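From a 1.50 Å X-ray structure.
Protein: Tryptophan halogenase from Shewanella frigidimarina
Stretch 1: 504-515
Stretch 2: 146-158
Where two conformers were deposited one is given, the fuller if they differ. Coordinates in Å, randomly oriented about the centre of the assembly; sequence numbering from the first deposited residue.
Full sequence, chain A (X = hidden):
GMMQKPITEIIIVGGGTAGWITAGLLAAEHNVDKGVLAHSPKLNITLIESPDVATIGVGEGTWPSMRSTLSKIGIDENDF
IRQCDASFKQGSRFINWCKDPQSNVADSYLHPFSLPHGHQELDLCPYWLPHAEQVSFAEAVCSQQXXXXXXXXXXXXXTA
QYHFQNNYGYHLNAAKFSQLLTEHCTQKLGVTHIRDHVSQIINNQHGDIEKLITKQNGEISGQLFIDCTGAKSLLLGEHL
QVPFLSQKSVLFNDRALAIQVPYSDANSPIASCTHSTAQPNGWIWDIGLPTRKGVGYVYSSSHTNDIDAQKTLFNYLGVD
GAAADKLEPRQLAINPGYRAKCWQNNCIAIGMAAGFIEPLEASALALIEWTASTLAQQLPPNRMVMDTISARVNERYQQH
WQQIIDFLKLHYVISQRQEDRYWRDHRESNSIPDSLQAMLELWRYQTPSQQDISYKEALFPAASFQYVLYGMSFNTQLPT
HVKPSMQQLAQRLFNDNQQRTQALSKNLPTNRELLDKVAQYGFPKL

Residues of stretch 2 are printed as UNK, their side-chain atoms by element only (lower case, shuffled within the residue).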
# COMPACT_ATOMS: atom_id res chain seq x y z
N LEU A 504 -25.09 -11.03 2.72
CA LEU A 504 -24.10 -10.87 1.66
C LEU A 504 -23.55 -12.20 1.18
O LEU A 504 -23.24 -12.35 -0.00
CB LEU A 504 -22.94 -9.97 2.14
CG LEU A 504 -23.31 -8.51 2.29
CD1 LEU A 504 -22.19 -7.75 2.96
CD2 LEU A 504 -23.60 -7.86 0.95
N SER A 505 -23.42 -13.17 2.08
CA SER A 505 -22.85 -14.46 1.71
C SER A 505 -23.69 -15.18 0.67
O SER A 505 -23.19 -16.00 -0.10
CB SER A 505 -22.63 -15.36 2.94
OG SER A 505 -23.85 -15.97 3.36
N LYS A 506 -24.97 -14.84 0.65
CA LYS A 506 -25.92 -15.45 -0.28
C LYS A 506 -26.06 -14.69 -1.59
O LYS A 506 -26.56 -15.24 -2.58
CB LYS A 506 -27.27 -15.56 0.45
CG LYS A 506 -27.13 -16.49 1.65
CD LYS A 506 -28.35 -16.62 2.49
CE LYS A 506 -28.11 -17.65 3.59
NZ LYS A 506 -27.57 -18.96 3.08
N ASN A 507 -25.57 -13.46 -1.67
CA ASN A 507 -25.84 -12.63 -2.82
C ASN A 507 -24.63 -12.21 -3.65
O ASN A 507 -24.75 -11.95 -4.85
CB ASN A 507 -26.69 -11.49 -2.31
CG ASN A 507 -28.11 -11.96 -1.97
OD1 ASN A 507 -28.88 -12.30 -2.89
ND2 ASN A 507 -28.43 -12.07 -0.67
N LEU A 508 -23.44 -12.20 -3.05
CA LEU A 508 -22.26 -11.72 -3.78
C LEU A 508 -21.68 -12.78 -4.71
O LEU A 508 -21.76 -13.99 -4.43
CB LEU A 508 -21.17 -11.27 -2.79
CG LEU A 508 -21.40 -9.96 -2.03
CD1 LEU A 508 -20.44 -9.84 -0.83
CD2 LEU A 508 -21.28 -8.75 -2.93
N PRO A 509 -21.11 -12.34 -5.85
CA PRO A 509 -20.49 -13.25 -6.78
C PRO A 509 -19.08 -13.63 -6.34
O PRO A 509 -18.46 -12.90 -5.53
CB PRO A 509 -20.38 -12.41 -8.04
CG PRO A 509 -20.21 -10.99 -7.54
CD PRO A 509 -21.05 -10.93 -6.31
N THR A 510 -18.56 -14.70 -6.89
CA THR A 510 -17.13 -14.97 -6.79
C THR A 510 -16.36 -13.94 -7.62
O THR A 510 -16.90 -13.28 -8.52
CB THR A 510 -16.74 -16.35 -7.29
OG1 THR A 510 -17.00 -16.43 -8.70
CG2 THR A 510 -17.48 -17.43 -6.54
N ASN A 511 -15.07 -13.80 -7.34
CA ASN A 511 -14.29 -12.85 -8.07
C ASN A 511 -14.28 -13.12 -9.55
O ASN A 511 -14.49 -12.21 -10.32
CB ASN A 511 -12.86 -12.82 -7.54
CG ASN A 511 -12.81 -12.32 -6.12
OD1 ASN A 511 -13.24 -11.20 -5.84
ND2 ASN A 511 -12.29 -13.13 -5.22
N ARG A 512 -14.04 -14.37 -9.96
CA ARG A 512 -13.98 -14.68 -11.38
C ARG A 512 -15.35 -14.47 -12.05
O ARG A 512 -15.40 -13.89 -13.13
CB ARG A 512 -13.44 -16.09 -11.68
CG ARG A 512 -13.04 -16.19 -13.16
CD ARG A 512 -12.24 -17.41 -13.49
NE ARG A 512 -10.89 -17.47 -12.92
CZ ARG A 512 -9.81 -16.85 -13.39
NH1 ARG A 512 -9.89 -15.96 -14.38
NH2 ARG A 512 -8.65 -17.05 -12.80
N GLU A 513 -16.43 -14.91 -11.43
CA GLU A 513 -17.74 -14.71 -12.06
C GLU A 513 -18.04 -13.22 -12.27
O GLU A 513 -18.57 -12.83 -13.31
CB GLU A 513 -18.85 -15.53 -11.37
CG GLU A 513 -19.80 -14.86 -10.45
CD GLU A 513 -20.67 -15.87 -9.71
OE1 GLU A 513 -21.45 -16.62 -10.37
OE2 GLU A 513 -20.58 -15.93 -8.47
N LEU A 514 -17.63 -12.37 -11.31
CA LEU A 514 -17.81 -10.94 -11.42
C LEU A 514 -16.92 -10.34 -12.52
O LEU A 514 -17.40 -9.60 -13.37
CB LEU A 514 -17.57 -10.25 -10.06
CG LEU A 514 -17.65 -8.73 -10.08
CD1 LEU A 514 -19.01 -8.27 -10.66
CD2 LEU A 514 -17.41 -8.11 -8.70
N LEU A 515 -15.64 -10.68 -12.49
CA LEU A 515 -14.70 -10.16 -13.46
C LEU A 515 -15.09 -10.57 -14.88
O LEU A 515 -14.92 -9.79 -15.81
CB LEU A 515 -13.28 -10.59 -13.10
CG LEU A 515 -12.72 -9.90 -11.84
CD1 LEU A 515 -11.42 -10.59 -11.42
CD2 LEU A 515 -12.47 -8.42 -12.06
N UNK A 146 -15.73 -13.96 6.65
CA UNK A 146 -16.56 -15.02 6.10
C UNK A 146 -16.64 -14.93 4.57
O UNK A 146 -16.49 -15.94 3.90
c UNK A 146 -17.87 -15.39 8.23
c UNK A 146 -18.90 -15.93 6.00
c UNK A 146 -17.97 -15.00 6.75
N UNK A 147 -16.84 -13.73 4.02
CA UNK A 147 -17.05 -13.58 2.60
C UNK A 147 -15.79 -13.88 1.79
O UNK A 147 -15.84 -14.51 0.75
c UNK A 147 -17.59 -12.18 2.30
c UNK A 147 -19.31 -10.40 2.91
c UNK A 147 -18.92 -11.86 3.00
c UNK A 147 -20.04 -12.70 2.44
N UNK A 148 -14.63 -13.44 2.27
CA UNK A 148 -13.39 -13.70 1.57
C UNK A 148 -13.00 -15.18 1.67
O UNK A 148 -12.41 -15.72 0.74
c UNK A 148 -12.58 -11.33 1.75
o UNK A 148 -12.02 -12.95 3.43
c UNK A 148 -12.24 -12.77 2.04
N UNK A 149 -13.34 -15.83 2.80
CA UNK A 149 -13.10 -17.28 2.91
C UNK A 149 -13.86 -18.03 1.81
O UNK A 149 -13.41 -19.06 1.29
n UNK A 149 -14.32 -17.77 7.00
c UNK A 149 -13.53 -17.76 4.29
c UNK A 149 -12.52 -17.39 5.38
o UNK A 149 -12.18 -17.80 7.72
c UNK A 149 -13.00 -17.67 6.80
N UNK A 150 -15.02 -17.50 1.46
CA UNK A 150 -15.86 -18.05 0.39
C UNK A 150 -15.47 -17.61 -1.02
O UNK A 150 -16.15 -17.96 -1.99
c UNK A 150 -17.95 -18.26 1.86
c UNK A 150 -18.18 -19.76 1.61
c UNK A 150 -17.29 -17.62 0.65
c UNK A 150 -19.25 -17.59 2.14
N UNK A 151 -14.41 -16.82 -1.15
CA UNK A 151 -13.94 -16.35 -2.44
C UNK A 151 -14.83 -15.33 -3.10
O UNK A 151 -14.81 -15.18 -4.34
N UNK A 152 -15.58 -14.59 -2.30
CA UNK A 152 -16.53 -13.65 -2.86
C UNK A 152 -15.98 -12.23 -3.08
O UNK A 152 -15.04 -11.80 -2.39
c UNK A 152 -17.78 -13.60 -2.02
c UNK A 152 -18.47 -14.96 -1.72
c UNK A 152 -19.66 -14.75 -0.81
c UNK A 152 -18.90 -15.61 -3.03
N UNK A 153 -16.61 -11.53 -4.01
CA UNK A 153 -16.20 -10.20 -4.40
C UNK A 153 -16.71 -9.14 -3.38
O UNK A 153 -17.48 -9.46 -2.49
c UNK A 153 -16.71 -9.90 -5.76
N UNK A 154 -16.23 -7.89 -3.50
CA UNK A 154 -16.72 -6.81 -2.62
C UNK A 154 -17.95 -6.04 -3.12
O UNK A 154 -18.40 -5.10 -2.47
c UNK A 154 -14.93 -6.01 -3.96
c UNK A 154 -15.54 -5.82 -2.63
c UNK A 154 -15.13 -7.43 -4.36
N UNK A 155 -18.45 -6.44 -4.29
CA UNK A 155 -19.55 -5.73 -4.92
C UNK A 155 -20.20 -6.66 -5.96
O UNK A 155 -19.69 -7.71 -6.23
c UNK A 155 -18.32 -2.32 -7.74
c UNK A 155 -17.37 -3.36 -7.16
c UNK A 155 -19.06 -4.42 -5.58
c UNK A 155 -18.07 -4.64 -6.74
n UNK A 155 -17.61 -1.03 -8.14
N UNK A 156 -21.33 -6.21 -6.51
CA UNK A 156 -22.08 -6.95 -7.52
C UNK A 156 -21.93 -6.24 -8.86
O UNK A 156 -21.49 -5.09 -8.91
o UNK A 156 -24.08 -5.64 -7.10
c UNK A 156 -23.55 -6.97 -7.14
N UNK A 157 -22.32 -6.92 -9.94
CA UNK A 157 -22.22 -6.32 -11.30
C UNK A 157 -23.12 -5.08 -11.45
O UNK A 157 -22.85 -4.18 -12.28
c UNK A 157 -23.91 -7.93 -12.35
c UNK A 157 -22.45 -7.41 -12.39
c UNK A 157 -20.71 -6.26 -13.89
c UNK A 157 -22.07 -6.91 -13.78
N UNK A 158 -24.16 -5.00 -10.62
CA UNK A 158 -25.09 -3.87 -10.64
C UNK A 158 -24.63 -2.69 -9.79
O UNK A 158 -25.21 -1.61 -9.82
c UNK A 158 -26.53 -4.30 -10.18
c UNK A 158 -27.05 -5.40 -11.10
c UNK A 158 -26.54 -4.76 -8.74

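Position 146 lies in the last turns of a helix. Its side chain is one carbon carrying two more, and it points toward stretch 1 without reaching it: this is Val-146. Position 147 has four carbons, forked at the second. One branch end lies 3.7 Å from Leu-504 CB and 3.9 Å from Leu-508 CD1, the other 3.4 Å from Ser-505 CA. The fork beyond CB makes it Leu-147, a flexible apolar side chain with both methyls, CD1 and CD2, packed on stretch 1.

At position 148 one carbon carries an oxygen and a carbon, giving Thr-148, which points away. Position 149 has three carbons, the third carrying oxygen and nitrogen, the amide of Gln-149; it is exposed and out of reach. Position 150 has four carbons forked at the second, and one end sits 4.1 Å from Ser-505 CB. This is Leu-150, a peripheral contact through CD1.

Position 151 has no side-chain atoms and a phi of 70°, a value that favours glycine. Gly-151 ends the helix in a Schellman motif, its N bonded to Thr-148 O at 3.0 Å while the N of position 152 returns to Leu-147 O at 3.1 Å.

Position 152 again has four carbons forked at the second. One end lies 3.6 Å from Leu-508 O, another 3.8 Å from Ser-505 O, and its CB is 4.2 Å from Leu-508 CB. Leu-152 fits this buried place, covering stretch 1 with apolar surface.

Position 153 has a single carbon, so it is Ala-153. Its CB points toward stretch 1 and meets Leu-514 CD2 at 3.5 Å, Asn-511 OD1 at 3.7 Å and Pro-509 CG at 4.1 Å; a small methyl suits so close an approach. Position 154 closes three carbons onto its own backbone N, the ring of Pro-154, directed away from stretch 1.

Position 155 has four carbons in a row ending in nitrogen: Lys-155. Its CG lies 4.0 Å from Leu-514 CD2, so the aliphatic part adds to the packing. Its backbone O, buried 3.4 Å from the same Leu-514 CD2, has no polar partner. Position 156, one carbon then one oxygen, is Ser-156, which points away. Position 157 has four carbons, forked at the first with one arm two carbons long, hence Ile-157; its CB packs 3.9 Å from Leu-514 CD1. Position 158, one carbon carrying two, is Val-158, exposed and out of reach.

The contact centres on a single backbone bridge, with Thr-510 and Leu-152 CA atoms 4.2 Å apart. Ala-153 N donates to Pro-509 O at 2.8 Å, and Asn-511 N makes a weak bond to Gly-151 O at 3.3 Å. Thr-510 also caps its own helix, OG1 accepting from Glu-513 N at 3.2 Å. Leucines extend the apolar packing from this bridge: Leu-504 and Leu-508 meet Leu-147, while Leu-514 meets Ala-153 and Ile-157. Together the two stretches bury 736 Å².

Stretch 2, residues 146-158: VLTQLGLAPKSIV
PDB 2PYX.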